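Local coordinates for protein methylaspartate ammonia-lyase (Citrobacter amalonaticus, PDB 1KKO) that catalyses the reversible, magnesium-dependent anti elimination of ammonia from L-threo-3-methylaspartate to give mesaconate, a step of glutamate degradation, at residues A[5-9]-A[93-98]; A[251-255]-A[290-295]; A[258-262]-A[298-304]. Residue numbers count along the deposited sequence, not the author numbering.

Contact 1: A[5-9]-A[93-98]; sequences QALFT and LNDHIK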
loop_
_atom_site.group_PDB
_atom_site.type_symbol
_atom_site.label_atom_id
_atom_site.label_comp_id
_atom_site.label_asym_id
_atom_site.label_seq_id
_atom_site.Cartn_x
_atom_site.Cartn_y
_atom_site.Cartn_z
ATOM N N GLN A 5 23.191 16.447 3.954
ATOM C CA GLN A 5 23.229 15.295 4.838
ATOM C C GLN A 5 22.541 14.123 4.178
ATOM O O GLN A 5 21.533 14.312 3.505
ATOM C CB GLN A 5 22.514 15.609 6.155
ATOM C CG GLN A 5 22.690 14.526 7.193
ATOM C CD GLN A 5 22.416 14.970 8.616
ATOM O OE1 GLN A 5 21.966 16.097 8.857
ATOM N NE2 GLN A 5 22.691 14.077 9.565
ATOM N N ALA A 6 23.090 12.930 4.376
ATOM C CA ALA A 6 22.481 11.696 3.864
ATOM C C ALA A 6 22.136 10.796 5.050
ATOM O O ALA A 6 22.963 10.607 5.947
ATOM C CB ALA A 6 23.430 10.987 2.935
ATOM N N LEU A 7 20.919 10.250 5.045
ATOM C CA LEU A 7 20.439 9.396 6.132
ATOM C C LEU A 7 19.931 8.094 5.568
ATOM O O LEU A 7 19.304 8.080 4.513
ATOM C CB LEU A 7 19.279 10.056 6.885
ATOM C CG LEU A 7 19.564 11.387 7.562
ATOM C CD1 LEU A 7 18.379 11.738 8.437
ATOM C CD2 LEU A 7 20.792 11.326 8.393
ATOM N N PHE A 8 20.211 7.012 6.282
ATOM C CA PHE A 8 19.784 5.665 5.918
ATOM C C PHE A 8 18.974 5.082 7.070
ATOM O O PHE A 8 19.449 5.055 8.208
ATOM C CB PHE A 8 20.994 4.784 5.632
ATOM C CG PHE A 8 21.823 5.258 4.464
ATOM C CD1 PHE A 8 21.377 5.090 3.158
ATOM C CD2 PHE A 8 23.046 5.879 4.671
ATOM C CE1 PHE A 8 22.125 5.515 2.080
ATOM C CE2 PHE A 8 23.791 6.324 3.587
ATOM C CZ PHE A 8 23.326 6.130 2.294
ATOM N N THR A 9 17.757 4.633 6.784
ATOM C CA THR A 9 16.904 4.070 7.822
ATOM C C THR A 9 16.300 2.751 7.378
ATOM O O THR A 9 15.740 2.619 6.281
ATOM C CB THR A 9 15.806 5.059 8.233
ATOM O OG1 THR A 9 15.010 5.410 7.126
ATOM C CG2 THR A 9 16.374 6.374 8.593
ATOM N N LEU A 93 26.289 1.277 4.390
ATOM C CA LEU A 93 25.930 2.538 3.745
ATOM C C LEU A 93 26.463 3.752 4.499
ATOM O O LEU A 93 26.963 4.706 3.887
ATOM C CB LEU A 93 24.413 2.626 3.582
ATOM C CG LEU A 93 23.827 1.597 2.610
ATOM C CD1 LEU A 93 22.310 1.473 2.808
ATOM C CD2 LEU A 93 24.165 1.956 1.170
ATOM N N ASN A 94 26.365 3.730 5.823
ATOM C CA ASN A 94 26.866 4.849 6.611
ATOM C C ASN A 94 28.380 4.990 6.450
ATOM O O ASN A 94 28.894 6.092 6.293
ATOM C CB ASN A 94 26.478 4.700 8.086
ATOM C CG ASN A 94 25.016 5.021 8.332
ATOM O OD1 ASN A 94 24.461 5.929 7.720
ATOM N ND2 ASN A 94 24.388 4.286 9.236
ATOM N N ASP A 95 29.080 3.864 6.427
ATOM C CA ASP A 95 30.540 3.859 6.331
ATOM C C ASP A 95 31.067 4.195 4.942
ATOM O O ASP A 95 31.998 4.996 4.795
ATOM C CB ASP A 95 31.080 2.473 6.689
ATOM C CG ASP A 95 30.936 2.137 8.158
ATOM O OD1 ASP A 95 30.598 3.034 8.957
ATOM O OD2 ASP A 95 31.144 0.983 8.591
ATOM N N HIS A 96 30.485 3.571 3.922
ATOM C CA HIS A 96 31.043 3.635 2.581
ATOM C C HIS A 96 30.339 4.569 1.621
ATOM O O HIS A 96 30.928 4.992 0.635
ATOM C CB HIS A 96 30.993 2.249 1.943
ATOM C CG HIS A 96 31.825 1.226 2.643
ATOM N ND1 HIS A 96 31.315 0.026 3.089
ATOM C CD2 HIS A 96 33.144 1.210 2.951
ATOM C CE1 HIS A 96 32.280 -0.675 3.656
ATOM N NE2 HIS A 96 33.400 0.020 3.584
ATOM N N ILE A 97 29.067 4.859 1.868
ATOM C CA ILE A 97 28.305 5.629 0.906
ATOM C C ILE A 97 27.963 7.036 1.375
ATOM O O ILE A 97 27.997 7.968 0.583
ATOM C CB ILE A 97 27.048 4.825 0.496
ATOM C CG1 ILE A 97 27.452 3.460 -0.089
ATOM C CG2 ILE A 97 26.205 5.617 -0.492
ATOM C CD1 ILE A 97 28.387 3.530 -1.314
ATOM N N LYS A 98 27.634 7.193 2.650
ATOM C CA LYS A 98 27.341 8.521 3.176
ATOM C C LYS A 98 28.399 9.579 2.782
ATOM O O LYS A 98 28.036 10.653 2.323
ATOM C CB LYS A 98 27.148 8.466 4.689
ATOM C CG LYS A 98 26.799 9.809 5.316
ATOM C CD LYS A 98 26.572 9.739 6.832
ATOM C CE LYS A 98 26.755 8.361 7.417
ATOM N NZ LYS A 98 25.736 8.102 8.468
HETATM O O HOH W 1 22.251 7.351 8.337
HETATM O O HOH W 2 21.605 4.966 9.991
#
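The ring of F8 lies against the helix turn 93-98, with the CB of L93 over one face, 3.6 Å from the ring centroid and only 6° off the normal: a CH-pi contact. N94 OD1 (3.4 Å from F8 CD2) and the backbone N of K98 (4.0 Å from F8 CE2) sit near the ring plane at its edge, and I97 CG2 comes within 4.0 Å of F8 CZ. F8 alone gives 114 Å² to an interface of 280 Å². The turn it meets is partly widened: L93 O accepts from I97 N, an alpha-type bond, and from K98 N, the i+5 bond of a pi-type turn, each at 2.9 Å. A6, two residues back on the same strand face, adds a looser contact, its O 3.8 Å from K98 CD. The polar flank is bridged by water. Water 1 accepts from F8 N (2.9 Å) and donates to N94 OD1 (2.7 Å); water 2 donates to F8 O (2.8 Å) and accepts from N94 ND2 (3.0 Å). Through these two waters the N94 amide reaches both backbone polar groups of F8, while K98 NZ donates to N94 OD1 at 2.6 Å. I90, L101 and V53 also pack around F8 and L134 of helix 128-146 covers it further; on the reverse strand face L7 meets L408 of the second subunit. Strand and helix run at 144° with axes 9.3 Å apart. This is a helix packed on an antiparallel sheet, as in the N-terminal domain of the enolase superfamily.

Contact 2: A[251-255]-A[290-295]; sequences PVRCA and AITKEL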
loop_
_atom_site.group_PDB
_atom_site.type_symbol
_atom_site.label_atom_id
_atom_site.label_comp_id
_atom_site.label_asym_id
_atom_site.label_seq_id
_atom_site.Cartn_x
_atom_site.Cartn_y
_atom_site.Cartn_z
ATOM N N PRO A 251 9.414 -26.053 -28.004
ATOM C CA PRO A 251 8.851 -24.723 -28.286
ATOM C C PRO A 251 7.621 -24.773 -29.180
ATOM O O PRO A 251 6.706 -23.957 -29.045
ATOM C CB PRO A 251 9.980 -23.975 -29.006
ATOM C CG PRO A 251 11.159 -24.862 -29.055
ATOM C CD PRO A 251 10.801 -26.191 -28.471
ATOM N N VAL A 252 7.605 -25.715 -30.111
ATOM C CA VAL A 252 6.477 -25.866 -31.010
ATOM C C VAL A 252 5.203 -26.302 -30.269
ATOM O O VAL A 252 4.129 -25.744 -30.493
ATOM C CB VAL A 252 6.840 -26.823 -32.169
ATOM C CG1 VAL A 252 5.612 -27.200 -32.966
ATOM C CG2 VAL A 252 7.887 -26.163 -33.070
ATOM N N ARG A 253 5.320 -27.277 -29.373
ATOM C CA ARG A 253 4.162 -27.737 -28.611
ATOM C C ARG A 253 3.718 -26.640 -27.639
ATOM O O ARG A 253 2.529 -26.455 -27.395
ATOM C CB ARG A 253 4.488 -29.026 -27.858
ATOM C CG ARG A 253 4.596 -30.255 -28.771
ATOM C CD ARG A 253 5.192 -31.477 -28.106
ATOM N NE ARG A 253 4.383 -31.978 -27.001
ATOM C CZ ARG A 253 4.860 -32.715 -26.011
ATOM N NH1 ARG A 253 6.147 -33.036 -25.981
ATOM N NH2 ARG A 253 4.057 -33.127 -25.036
ATOM N N CYS A 254 4.688 -25.913 -27.098
ATOM C CA CYS A 254 4.389 -24.797 -26.212
ATOM C C CYS A 254 3.575 -23.756 -26.969
ATOM O O CYS A 254 2.541 -23.286 -26.482
ATOM C CB CYS A 254 5.680 -24.179 -25.679
ATOM S SG CYS A 254 6.528 -25.172 -24.420
ATOM N N ALA A 255 4.028 -23.412 -28.169
ATOM C CA ALA A 255 3.347 -22.408 -28.980
ATOM C C ALA A 255 1.944 -22.857 -29.364
ATOM O O ALA A 255 1.010 -22.070 -29.346
ATOM C CB ALA A 255 4.153 -22.086 -30.216
ATOM N N ALA A 290 12.158 -19.392 -30.486
ATOM C CA ALA A 290 11.482 -20.510 -31.129
ATOM C C ALA A 290 9.971 -20.514 -30.892
ATOM O O ALA A 290 9.198 -20.804 -31.796
ATOM C CB ALA A 290 12.099 -21.815 -30.688
ATOM N N ILE A 291 9.527 -20.191 -29.675
ATOM C CA ILE A 291 8.093 -20.121 -29.421
ATOM C C ILE A 291 7.468 -18.996 -30.251
ATOM O O ILE A 291 6.393 -19.173 -30.830
ATOM C CB ILE A 291 7.787 -19.926 -27.914
ATOM C CG1 ILE A 291 8.265 -21.143 -27.119
ATOM C CG2 ILE A 291 6.292 -19.697 -27.694
ATOM C CD1 ILE A 291 8.283 -20.915 -25.611
ATOM N N THR A 292 8.127 -17.842 -30.276
ATOM C CA THR A 292 7.644 -16.697 -31.035
ATOM C C THR A 292 7.514 -17.075 -32.513
ATOM O O THR A 292 6.491 -16.792 -33.140
ATOM C CB THR A 292 8.612 -15.524 -30.834
ATOM O OG1 THR A 292 8.594 -15.129 -29.453
ATOM C CG2 THR A 292 8.148 -14.271 -31.584
ATOM N N LYS A 293 8.534 -17.744 -33.041
ATOM C CA LYS A 293 8.522 -18.189 -34.437
ATOM C C LYS A 293 7.297 -19.045 -34.725
ATOM O O LYS A 293 6.605 -18.847 -35.732
ATOM C CB LYS A 293 9.786 -18.990 -34.746
ATOM C CG LYS A 293 9.956 -19.352 -36.220
ATOM C CD LYS A 293 11.097 -20.336 -36.437
ATOM C CE LYS A 293 11.283 -20.658 -37.913
ATOM N NZ LYS A 293 12.197 -21.811 -38.123
ATOM N N GLU A 294 7.015 -20.014 -33.863
ATOM C CA GLU A 294 5.862 -20.880 -34.085
ATOM C C GLU A 294 4.520 -20.146 -33.921
ATOM O O GLU A 294 3.572 -20.423 -34.658
ATOM C CB GLU A 294 5.928 -22.127 -33.199
ATOM C CG GLU A 294 4.775 -23.104 -33.382
ATOM C CD GLU A 294 4.756 -23.814 -34.730
ATOM O OE1 GLU A 294 5.695 -23.645 -35.535
ATOM O OE2 GLU A 294 3.777 -24.549 -34.976
ATOM N N LEU A 295 4.429 -19.212 -32.973
ATOM C CA LEU A 295 3.194 -18.446 -32.792
ATOM C C LEU A 295 2.850 -17.700 -34.076
ATOM O O LEU A 295 1.694 -17.681 -34.520
ATOM C CB LEU A 295 3.335 -17.466 -31.628
ATOM C CG LEU A 295 3.242 -18.109 -30.242
ATOM C CD1 LEU A 295 3.574 -17.089 -29.163
ATOM C CD2 LEU A 295 1.875 -18.693 -30.008
#
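A255, E294 and I291 carry most of this 364 Å² interface, in which helix 251-255 crosses helix 290-295 at -52° with axes 8.1 Å apart. A255 (73 Å² covered) points its methyl toward the other helix: its CB lies 3.4 Å from E294 CG, 3.7 Å from I291 O and 4.1 Å from both I291 CG2 and L295 CG. The small side chain thus meets backbone as well as side chains, and A255 O approaches L295 CD2 to 3.5 Å. E294 (63 Å²) has chi1 t and chi2 p; its aliphatic part covers A255, and its carboxylate passes V252, with OE2 3.8 Å from V252 CG1. The charge itself is paired elsewhere, in a salt bridge to R297 of its own helix. I291 (59 Å²) fills the inner side, CG1 3.8 Å from P251 CB and CD1 4.2 Å from C254 CB, and goes on to I258 and to I304 of the barrel strand 303-306. At the start of helix 251-260, P251 CB rests 3.5 Å from A290 CB, where P251 and I291 have CA atoms only 4.8 Å apart. These are neighbouring outer helices of the TIM barrel, joined through their successive beta-alpha units. The contact holds by van der Waals fit: smallness matters where A255 meets E294 CG and P251 meets A290, and E294 lends its aliphatic part while its carboxylate pairs with R297.

Contact 3: A[258-262]-A[298-304]; sequences IASLE and LGSGVKI
At the apolar centre, I258 (chi1 m, chi2 t) puts CG2 3.5 Å from V302 CG1 (chi1 t) and CD1 4.2 Å from I304 CG2 (chi1 p). I258 and A259 are helical (-58/-45, -61/-36); hydrogen bonds from L261 N to I258 O and E262 N to A259 O, both 3.1 Å, place E262. K303 and I304 (-111/154, -117/151) lie on barrel strand 303-306. Between helix 281-298 and that strand, G299 (phi/psi 72/26) makes a Schellman motif, S300 is extended (-71/145) and G301 lies at -96/2. The CA atoms of A259 and S300 stand 5.5 Å apart; outward, A259 CB meets L298 CD1 (3.8 Å) and S300 OG (3.7 Å). S300 OG (chi1 t) accepts from V302 N at 3.1 Å, an ST turn. At the polar edge, E262 OE1 (chi1 and chi2 t) accepts a hydrogen bond from G301 N, 2.9 Å. Water 3 donates to A259 O (2.7 Å) and E262 OE1 (2.6 Å) and accepts from S300 OG (2.7 Å); water 4 donates to E262 OE1 and G299 O (both 2.9 Å). In this TIM-barrel alpha-to-beta turn, one carboxylate oxygen gathers a backbone NH and two waters outside the apolar I258, V302 and I304.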
loop_
_atom_site.group_PDB
_atom_site.type_symbol
_atom_site.label_atom_id
_atom_site.label_comp_id
_atom_site.label_asym_id
_atom_site.label_seq_id
_atom_site.Cartn_x
_atom_site.Cartn_y
_atom_site.Cartn_z
ATOM N N ILE A 258 -0.215 -22.341 -26.251
ATOM C CA ILE A 258 -0.412 -20.916 -26.000
ATOM C C ILE A 258 -1.399 -20.339 -27.011
ATOM O O ILE A 258 -2.307 -19.597 -26.654
ATOM C CB ILE A 258 0.942 -20.184 -26.053
ATOM C CG1 ILE A 258 1.789 -20.550 -24.830
ATOM C CG2 ILE A 258 0.742 -18.674 -26.098
ATOM C CD1 ILE A 258 3.237 -20.227 -24.982
ATOM N N ALA A 259 -1.236 -20.694 -28.280
ATOM C CA ALA A 259 -2.141 -20.202 -29.314
ATOM C C ALA A 259 -3.583 -20.648 -29.055
ATOM O O ALA A 259 -4.536 -19.910 -29.329
ATOM C CB ALA A 259 -1.675 -20.681 -30.681
ATOM N N SER A 260 -3.741 -21.859 -28.524
ATOM C CA SER A 260 -5.064 -22.408 -28.252
ATOM C C SER A 260 -5.813 -21.644 -27.163
ATOM O O SER A 260 -7.027 -21.770 -27.033
ATOM C CB SER A 260 -4.974 -23.899 -27.882
ATOM O OG SER A 260 -4.593 -24.104 -26.531
ATOM N N LEU A 261 -5.093 -20.852 -26.371
ATOM C CA LEU A 261 -5.737 -20.079 -25.318
ATOM C C LEU A 261 -6.445 -18.837 -25.852
ATOM O O LEU A 261 -7.295 -18.275 -25.162
ATOM C CB LEU A 261 -4.722 -19.668 -24.255
ATOM C CG LEU A 261 -4.062 -20.803 -23.472
ATOM C CD1 LEU A 261 -3.012 -20.234 -22.537
ATOM C CD2 LEU A 261 -5.062 -21.599 -22.684
ATOM N N GLU A 262 -6.123 -18.405 -27.070
ATOM C CA GLU A 262 -6.703 -17.170 -27.587
ATOM C C GLU A 262 -8.223 -17.194 -27.561
ATOM O O GLU A 262 -8.855 -16.209 -27.197
ATOM C CB GLU A 262 -6.200 -16.847 -29.002
ATOM C CG GLU A 262 -6.493 -15.408 -29.405
ATOM C CD GLU A 262 -5.920 -15.008 -30.753
ATOM O OE1 GLU A 262 -5.057 -15.726 -31.292
ATOM O OE2 GLU A 262 -6.329 -13.943 -31.268
ATOM N N LEU A 298 1.614 -19.948 -36.849
ATOM C CA LEU A 298 0.219 -20.291 -36.627
ATOM C C LEU A 298 -0.734 -19.120 -36.863
ATOM O O LEU A 298 -1.952 -19.312 -36.916
ATOM C CB LEU A 298 0.031 -20.774 -35.187
ATOM C CG LEU A 298 0.762 -22.051 -34.778
ATOM C CD1 LEU A 298 0.688 -22.207 -33.274
ATOM C CD2 LEU A 298 0.190 -23.271 -35.475
ATOM N N GLY A 299 -0.185 -17.917 -36.990
ATOM C CA GLY A 299 -0.985 -16.714 -37.129
ATOM C C GLY A 299 -1.681 -16.340 -35.822
ATOM O O GLY A 299 -2.724 -15.687 -35.824
ATOM N N SER A 300 -1.105 -16.760 -34.698
ATOM C CA SER A 300 -1.683 -16.475 -33.388
ATOM C C SER A 300 -1.569 -15.005 -33.007
ATOM O O SER A 300 -0.581 -14.351 -33.305
ATOM C CB SER A 300 -0.983 -17.300 -32.313
ATOM O OG SER A 300 -1.554 -17.041 -31.037
ATOM N N GLY A 301 -2.579 -14.505 -32.309
ATOM C CA GLY A 301 -2.543 -13.143 -31.809
ATOM C C GLY A 301 -2.057 -13.078 -30.369
ATOM O O GLY A 301 -2.009 -11.994 -29.787
ATOM N N VAL A 302 -1.696 -14.225 -29.801
ATOM C CA VAL A 302 -1.236 -14.275 -28.413
ATOM C C VAL A 302 0.232 -13.879 -28.356
ATOM O O VAL A 302 1.032 -14.290 -29.184
ATOM C CB VAL A 302 -1.422 -15.671 -27.785
ATOM C CG1 VAL A 302 -0.995 -15.660 -26.314
ATOM C CG2 VAL A 302 -2.865 -16.138 -27.902
ATOM N N LYS A 303 0.590 -13.086 -27.352
ATOM C CA LYS A 303 1.958 -12.607 -27.219
ATOM C C LYS A 303 2.657 -13.224 -26.011
ATOM O O LYS A 303 1.998 -13.621 -25.068
ATOM C CB LYS A 303 1.956 -11.083 -27.108
ATOM C CG LYS A 303 1.551 -10.396 -28.413
ATOM C CD LYS A 303 1.474 -8.896 -28.237
ATOM C CE LYS A 303 1.104 -8.171 -29.510
ATOM N NZ LYS A 303 0.856 -6.735 -29.217
ATOM N N ILE A 304 3.981 -13.316 -26.065
ATOM C CA ILE A 304 4.745 -13.823 -24.920
ATOM C C ILE A 304 5.683 -12.749 -24.377
ATOM O O ILE A 304 6.152 -11.856 -25.098
ATOM C CB ILE A 304 5.487 -15.163 -25.206
ATOM C CG1 ILE A 304 6.517 -15.018 -26.323
ATOM C CG2 ILE A 304 4.474 -16.272 -25.487
ATOM C CD1 ILE A 304 7.481 -16.196 -26.422
HETATM O O HOH W 3 -4.036 -18.111 -31.268
HETATM O O HOH W 4 -5.133 -16.028 -34.163
#

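Contact 1 belongs to the N-terminal, enolase-type domain; contacts 2 and 3 share the TIM barrel, across the middle of the chain. Contact 1 is the buried one, an aromatic ring on a helix with ordered water along its flank, and its strand faces the second subunit on the reverse side. Contacts 2 and 3, both partly buried, have centres 9 Å apart and divide helix 251-260 between its start and its later part. In contact 2 the glutamate turns its charge to R297 in its own helix; in contact 3 the glutamate bonds across to G301 N and to waters. L295 links them, packing on V302 and I304 and, by its O, probably hydrogen-bonded to S300 N.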